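Local coordinates for protein formimidoylglutamase (Bacillus subtilis, PDB 3M1R) that hydrolyses N-formimidoyl-L-glutamate to L-glutamate and formamide in histidine degradation, with two manganese ions per subunit as its cofactor, at residues T146-N160 and P171-H185. Sequence-based numbering, arbitrary orientation.
Sequences TTAVIQFDAHHDVRN and PFRRLLDEEIIEGQH. With CA (calcium ion), chain B; CA (calcium ion), chain C.
Gln151 lays its carboxamide flat over one face of the Phe172 ring, the two planes only 12° apart, with OE1 above the ring centre and CD 3.3 Å from CE1. Its CG stands anti to the backbone N (chi1 172°) and the chain runs on extended, which carries the amide out over the ring. NE2 then reaches two acceptors lying in the amide plane, His156 O and Asp153 OD2, each at 3.3 Å and each met from above its own carbonyl or carboxylate plane, while Gln188 on strand 186-191 is the strongest polar partner of the Gln151 side chain. A leucine here, lacking the amide, would probably leave the ring without its stacked partner and Asp153 OD2 and His156 O without this donor. At its rim the same phenyl ring meets Val149 CG1 and Asp157 CB. Such packing illustrates the beta-alpha-beta crossover of the arginase fold: helix 171-178 covers parallel strand 147-152 on the way to strand 186-191, and the loop after the first strand supplies metal ligands. Asp153 bridges the two calcium ions found here, His155 ND1 binds one and Asp157 grips the other with both oxygens; Asn130, Asp245 and Asp247 add further ligands. Asp157 also turns its carbonyl to the start of the helix, taking Phe172 N at 3.2 Å. Beyond it, the extended Arg173 chain brings NH2 straight onto Val158 O at 2.7 Å, the acceptor lying in the guanidinium plane. Val158 CG1 rests on Phe172 CB. Nearer the start of the strand, Val149 CG2 packs crosswise against Ile181 CD1 (3.7 Å), and Val149 N donates to His185 O at 3.0 Å.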
loop_
_atom_site.group_PDB
_atom_site.type_symbol
_atom_site.label_atom_id
_atom_site.label_comp_id
_atom_site.label_asym_id
_atom_site.label_seq_id
_atom_site.Cartn_x
_atom_site.Cartn_y
_atom_site.Cartn_z
ATOM N N THR D 146 -23.286 -34.750 -22.948
ATOM C CA THR D 146 -23.859 -34.540 -21.623
ATOM C C THR D 146 -22.779 -34.350 -20.556
ATOM O O THR D 146 -22.008 -35.262 -20.255
ATOM C CB THR D 146 -24.779 -35.695 -21.223
ATOM O OG1 THR D 146 -25.849 -35.792 -22.170
ATOM C CG2 THR D 146 -25.361 -35.441 -19.845
ATOM N N THR D 147 -22.743 -33.161 -19.976
ATOM C CA THR D 147 -21.646 -32.782 -19.097
ATOM C C THR D 147 -22.112 -32.545 -17.661
ATOM O O THR D 147 -23.153 -31.932 -17.420
ATOM C CB THR D 147 -20.941 -31.521 -19.650
ATOM O OG1 THR D 147 -20.517 -31.776 -20.994
ATOM C CG2 THR D 147 -19.727 -31.130 -18.801
ATOM N N ALA D 148 -21.346 -33.060 -16.709
ATOM C CA ALA D 148 -21.568 -32.736 -15.310
ATOM C C ALA D 148 -20.661 -31.567 -14.954
ATOM O O ALA D 148 -19.550 -31.478 -15.472
ATOM C CB ALA D 148 -21.241 -33.907 -14.448
ATOM N N VAL D 149 -21.126 -30.689 -14.068
ATOM C CA VAL D 149 -20.310 -29.559 -13.618
ATOM C C VAL D 149 -20.082 -29.665 -12.123
ATOM O O VAL D 149 -21.036 -29.771 -11.342
ATOM C CB VAL D 149 -20.954 -28.184 -13.936
ATOM C CG1 VAL D 149 -20.037 -27.020 -13.475
ATOM C CG2 VAL D 149 -21.278 -28.055 -15.420
ATOM N N ILE D 150 -18.811 -29.676 -11.732
ATOM C CA ILE D 150 -18.455 -29.520 -10.335
ATOM C C ILE D 150 -18.048 -28.065 -10.118
ATOM O O ILE D 150 -16.999 -27.621 -10.597
ATOM C CB ILE D 150 -17.342 -30.481 -9.927
ATOM C CG1 ILE D 150 -17.857 -31.924 -10.025
ATOM C CG2 ILE D 150 -16.861 -30.185 -8.509
ATOM C CD1 ILE D 150 -16.779 -32.952 -9.944
ATOM N N GLN D 151 -18.914 -27.336 -9.416
ATOM C CA GLN D 151 -18.760 -25.898 -9.183
ATOM C C GLN D 151 -18.293 -25.660 -7.744
ATOM O O GLN D 151 -19.053 -25.885 -6.799
ATOM C CB GLN D 151 -20.106 -25.200 -9.448
ATOM C CG GLN D 151 -20.198 -23.715 -9.063
ATOM C CD GLN D 151 -21.634 -23.167 -9.141
ATOM O OE1 GLN D 151 -22.576 -23.886 -9.489
ATOM N NE2 GLN D 151 -21.797 -21.896 -8.804
ATOM N N PHE D 152 -17.032 -25.255 -7.575
ATOM C CA PHE D 152 -16.549 -24.830 -6.264
ATOM C C PHE D 152 -16.944 -23.364 -6.078
ATOM O O PHE D 152 -16.528 -22.495 -6.853
ATOM C CB PHE D 152 -15.035 -24.994 -6.148
ATOM C CG PHE D 152 -14.587 -26.427 -6.013
ATOM C CD1 PHE D 152 -14.507 -27.026 -4.770
ATOM C CD2 PHE D 152 -14.248 -27.163 -7.127
ATOM C CE1 PHE D 152 -14.096 -28.330 -4.651
ATOM C CE2 PHE D 152 -13.846 -28.481 -7.014
ATOM C CZ PHE D 152 -13.762 -29.061 -5.780
ATOM N N ASP D 153 -17.762 -23.095 -5.069
ATOM C CA ASP D 153 -18.343 -21.769 -4.925
ATOM C C ASP D 153 -18.977 -21.528 -3.563
ATOM O O ASP D 153 -19.623 -22.425 -2.998
ATOM C CB ASP D 153 -19.401 -21.541 -6.024
ATOM C CG ASP D 153 -19.421 -20.114 -6.500
ATOM O OD1 ASP D 153 -19.355 -19.248 -5.619
ATOM O OD2 ASP D 153 -19.484 -19.855 -7.722
ATOM N N ALA D 154 -18.789 -20.315 -3.033
ATOM C CA ALA D 154 -19.570 -19.869 -1.887
ATOM C C ALA D 154 -21.001 -19.541 -2.313
ATOM O O ALA D 154 -21.885 -19.497 -1.469
ATOM C CB ALA D 154 -18.928 -18.603 -1.221
ATOM N N HIS D 155 -21.215 -19.277 -3.606
ATOM C CA HIS D 155 -22.505 -18.764 -4.092
ATOM C C HIS D 155 -23.126 -19.644 -5.160
ATOM O O HIS D 155 -22.413 -20.262 -5.944
ATOM C CB HIS D 155 -22.350 -17.370 -4.702
ATOM C CG HIS D 155 -21.441 -16.470 -3.935
ATOM N ND1 HIS D 155 -20.068 -16.520 -4.070
ATOM C CD2 HIS D 155 -21.693 -15.520 -3.013
ATOM C CE1 HIS D 155 -19.518 -15.616 -3.287
ATOM N NE2 HIS D 155 -20.476 -14.999 -2.623
ATOM N N HIS D 156 -24.460 -19.635 -5.222
ATOM C CA HIS D 156 -25.210 -20.441 -6.188
ATOM C C HIS D 156 -24.966 -19.976 -7.616
ATOM O O HIS D 156 -24.890 -20.795 -8.538
ATOM C CB HIS D 156 -26.713 -20.401 -5.888
ATOM C CG HIS D 156 -27.094 -21.092 -4.614
ATOM N ND1 HIS D 156 -26.906 -22.443 -4.415
ATOM C CD2 HIS D 156 -27.660 -20.621 -3.477
ATOM C CE1 HIS D 156 -27.329 -22.773 -3.208
ATOM N NE2 HIS D 156 -27.795 -21.683 -2.617
ATOM N N ASP D 157 -24.830 -18.663 -7.787
ATOM C CA ASP D 157 -24.660 -18.045 -9.103
ATOM C C ASP D 157 -25.801 -18.311 -10.054
ATOM O O ASP D 157 -25.575 -18.591 -11.231
ATOM C CB ASP D 157 -23.372 -18.489 -9.777
ATOM C CG ASP D 157 -22.182 -17.697 -9.321
ATOM O OD1 ASP D 157 -22.339 -16.844 -8.413
ATOM O OD2 ASP D 157 -21.087 -17.917 -9.883
ATOM N N VAL D 158 -27.019 -18.212 -9.539
ATOM C CA VAL D 158 -28.203 -18.333 -10.358
ATOM C C VAL D 158 -28.997 -17.019 -10.380
ATOM O O VAL D 158 -30.235 -17.035 -10.414
ATOM C CB VAL D 158 -29.093 -19.484 -9.848
ATOM C CG1 VAL D 158 -28.424 -20.848 -10.133
ATOM C CG2 VAL D 158 -29.389 -19.309 -8.363
ATOM N N ARG D 159 -28.285 -15.890 -10.367
ATOM C CA ARG D 159 -28.921 -14.568 -10.328
ATOM C C ARG D 159 -29.819 -14.300 -11.532
ATOM O O ARG D 159 -29.529 -14.761 -12.636
ATOM C CB ARG D 159 -27.869 -13.452 -10.235
ATOM C CG ARG D 159 -27.503 -13.031 -8.822
ATOM C CD ARG D 159 -26.511 -11.872 -8.841
ATOM N NE ARG D 159 -26.035 -11.527 -7.503
ATOM C CZ ARG D 159 -26.488 -10.503 -6.781
ATOM N NH1 ARG D 159 -25.990 -10.272 -5.574
ATOM N NH2 ARG D 159 -27.434 -9.709 -7.264
ATOM N N ASN D 160 -30.896 -13.540 -11.324
ATOM C CA ASN D 160 -31.774 -13.168 -12.435
ATOM C C ASN D 160 -31.009 -12.309 -13.439
ATOM O O ASN D 160 -30.104 -11.564 -13.060
ATOM C CB ASN D 160 -33.042 -12.456 -11.941
ATOM C CG ASN D 160 -32.772 -11.032 -11.458
ATOM O OD1 ASN D 160 -32.531 -10.122 -12.260
ATOM N ND2 ASN D 160 -32.822 -10.832 -10.144
ATOM N N PRO D 171 -24.296 -16.998 -14.504
ATOM C CA PRO D 171 -23.940 -18.031 -15.485
ATOM C C PRO D 171 -24.822 -19.263 -15.369
ATOM O O PRO D 171 -25.282 -19.791 -16.381
ATOM C CB PRO D 171 -22.514 -18.428 -15.098
ATOM C CG PRO D 171 -22.072 -17.466 -14.077
ATOM C CD PRO D 171 -23.278 -16.876 -13.446
ATOM N N PHE D 172 -25.056 -19.719 -14.145
ATOM C CA PHE D 172 -25.740 -20.993 -13.969
ATOM C C PHE D 172 -27.254 -20.935 -14.154
ATOM O O PHE D 172 -27.874 -21.941 -14.509
ATOM C CB PHE D 172 -25.343 -21.661 -12.657
ATOM C CG PHE D 172 -23.948 -22.159 -12.668
ATOM C CD1 PHE D 172 -22.925 -21.401 -12.125
ATOM C CD2 PHE D 172 -23.641 -23.364 -13.280
ATOM C CE1 PHE D 172 -21.634 -21.861 -12.171
ATOM C CE2 PHE D 172 -22.354 -23.819 -13.322
ATOM C CZ PHE D 172 -21.352 -23.074 -12.778
ATOM N N ARG D 173 -27.843 -19.764 -13.945
ATOM C CA ARG D 173 -29.248 -19.578 -14.299
ATOM C C ARG D 173 -29.395 -19.673 -15.816
ATOM O O ARG D 173 -30.321 -20.301 -16.326
ATOM C CB ARG D 173 -29.779 -18.233 -13.791
ATOM C CG ARG D 173 -31.309 -18.118 -13.820
ATOM C CD ARG D 173 -31.795 -16.852 -13.112
ATOM N NE ARG D 173 -33.223 -16.925 -12.827
ATOM C CZ ARG D 173 -33.739 -17.041 -11.607
ATOM N NH1 ARG D 173 -35.055 -17.101 -11.447
ATOM N NH2 ARG D 173 -32.941 -17.088 -10.549
ATOM N N ARG D 174 -28.469 -19.046 -16.533
ATOM C CA ARG D 174 -28.478 -19.100 -17.981
ATOM C C ARG D 174 -28.316 -20.541 -18.448
ATOM O O ARG D 174 -29.049 -20.992 -19.323
ATOM C CB ARG D 174 -27.384 -18.214 -18.571
ATOM C CG ARG D 174 -27.846 -16.792 -18.862
ATOM C CD ARG D 174 -26.762 -15.972 -19.549
ATOM N NE ARG D 174 -27.335 -14.849 -20.286
ATOM C CZ ARG D 174 -27.799 -14.932 -21.530
ATOM N NH1 ARG D 174 -27.756 -16.089 -22.182
ATOM N NH2 ARG D 174 -28.305 -13.859 -22.124
ATOM N N LEU D 175 -27.367 -21.261 -17.853
ATOM C CA LEU D 175 -27.148 -22.655 -18.217
ATOM C C LEU D 175 -28.393 -23.501 -17.928
ATOM O O LEU D 175 -28.886 -24.181 -18.815
ATOM C CB LEU D 175 -25.905 -23.220 -17.513
ATOM C CG LEU D 175 -24.567 -22.637 -17.962
ATOM C CD1 LEU D 175 -23.509 -22.796 -16.884
ATOM C CD2 LEU D 175 -24.097 -23.251 -19.272
ATOM N N LEU D 176 -28.906 -23.448 -16.698
ATOM C CA LEU D 176 -30.105 -24.215 -16.332
ATOM C C LEU D 176 -31.337 -23.876 -17.182
ATOM O O LEU D 176 -31.999 -24.769 -17.738
ATOM C CB LEU D 176 -30.443 -24.023 -14.853
ATOM C CG LEU D 176 -29.892 -25.037 -13.854
ATOM C CD1 LEU D 176 -29.153 -26.139 -14.566
ATOM C CD2 LEU D 176 -28.992 -24.369 -12.865
ATOM N N ASP D 177 -31.642 -22.586 -17.286
ATOM C CA ASP D 177 -32.813 -22.143 -18.038
ATOM C C ASP D 177 -32.766 -22.623 -19.489
ATOM O O ASP D 177 -33.779 -23.052 -20.043
ATOM C CB ASP D 177 -32.959 -20.617 -17.980
ATOM C CG ASP D 177 -33.527 -20.125 -16.647
ATOM O OD1 ASP D 177 -34.053 -20.957 -15.877
ATOM O OD2 ASP D 177 -33.465 -18.903 -16.376
ATOM N N GLU D 178 -31.581 -22.568 -20.092
ATOM C CA GLU D 178 -31.446 -22.863 -21.512
ATOM C C GLU D 178 -31.250 -24.357 -21.763
ATOM O O GLU D 178 -31.181 -24.803 -22.909
ATOM C CB GLU D 178 -30.309 -22.037 -22.113
ATOM C CG GLU D 178 -30.582 -20.540 -22.055
ATOM C CD GLU D 178 -29.405 -19.700 -22.511
ATOM O OE1 GLU D 178 -28.516 -20.240 -23.202
ATOM O OE2 GLU D 178 -29.378 -18.494 -22.179
ATOM N N GLU D 179 -31.164 -25.114 -20.671
ATOM C CA GLU D 179 -31.017 -26.567 -20.705
ATOM C C GLU D 179 -29.693 -27.031 -21.296
ATOM O O GLU D 179 -29.611 -28.105 -21.888
ATOM C CB GLU D 179 -32.177 -27.202 -21.457
ATOM C CG GLU D 179 -33.525 -26.721 -20.988
ATOM C CD GLU D 179 -34.647 -27.507 -21.609
ATOM O OE1 GLU D 179 -35.383 -26.932 -22.438
ATOM O OE2 GLU D 179 -34.779 -28.703 -21.273
ATOM N N ILE D 180 -28.653 -26.225 -21.121
ATOM C CA ILE D 180 -27.332 -26.585 -21.611
ATOM C C ILE D 180 -26.780 -27.719 -20.755
ATOM O O ILE D 180 -26.189 -28.666 -21.266
ATOM C CB ILE D 180 -26.395 -25.366 -21.627
ATOM C CG1 ILE D 180 -26.955 -24.306 -22.583
ATOM C CG2 ILE D 180 -24.982 -25.772 -22.036
ATOM C CD1 ILE D 180 -26.324 -22.925 -22.442
ATOM N N ILE D 181 -26.989 -27.620 -19.447
ATOM C CA ILE D 181 -26.727 -28.733 -18.549
ATOM C C ILE D 181 -27.966 -28.936 -17.713
ATOM O O ILE D 181 -28.853 -28.086 -17.697
ATOM C CB ILE D 181 -25.547 -28.468 -17.602
ATOM C CG1 ILE D 181 -25.867 -27.294 -16.675
ATOM C CG2 ILE D 181 -24.241 -28.284 -18.389
ATOM C CD1 ILE D 181 -24.779 -27.018 -15.636
ATOM N N GLU D 182 -28.036 -30.062 -17.021
ATOM C CA GLU D 182 -29.191 -30.346 -16.180
ATOM C C GLU D 182 -28.859 -30.049 -14.727
ATOM O O GLU D 182 -27.723 -30.223 -14.297
ATOM C CB GLU D 182 -29.647 -31.802 -16.343
ATOM C CG GLU D 182 -30.581 -32.042 -17.522
ATOM C CD GLU D 182 -30.929 -33.510 -17.698
ATOM O OE1 GLU D 182 -30.698 -34.294 -16.752
ATOM O OE2 GLU D 182 -31.431 -33.883 -18.781
ATOM N N GLY D 183 -29.857 -29.597 -13.978
ATOM C CA GLY D 183 -29.675 -29.255 -12.579
ATOM C C GLY D 183 -29.081 -30.361 -11.722
ATOM O O GLY D 183 -28.211 -30.108 -10.879
ATOM N N GLN D 184 -29.533 -31.593 -11.936
ATOM C CA GLN D 184 -29.053 -32.697 -11.111
ATOM C C GLN D 184 -27.653 -33.169 -11.500
ATOM O O GLN D 184 -27.090 -34.038 -10.842
ATOM C CB GLN D 184 -30.031 -33.863 -11.117
ATOM C CG GLN D 184 -30.009 -34.682 -12.388
ATOM C CD GLN D 184 -31.072 -34.255 -13.367
ATOM O OE1 GLN D 184 -31.500 -33.097 -13.372
ATOM N NE2 GLN D 184 -31.518 -35.191 -14.201
ATOM N N HIS D 185 -27.097 -32.600 -12.565
ATOM C CA HIS D 185 -25.724 -32.907 -12.970
ATOM C C HIS D 185 -24.767 -31.828 -12.509
ATOM O O HIS D 185 -23.607 -31.814 -12.912
ATOM C CB HIS D 185 -25.619 -33.021 -14.484
ATOM C CG HIS D 185 -26.567 -34.010 -15.072
ATOM N ND1 HIS D 185 -27.034 -33.912 -16.365
ATOM C CD2 HIS D 185 -27.143 -35.115 -14.542
ATOM C CE1 HIS D 185 -27.854 -34.920 -16.607
ATOM N NE2 HIS D 185 -27.939 -35.663 -15.517
HETATM CA CA CA B . -18.534 -17.038 -5.793
HETATM CA CA CA C . -19.756 -17.217 -7.939
#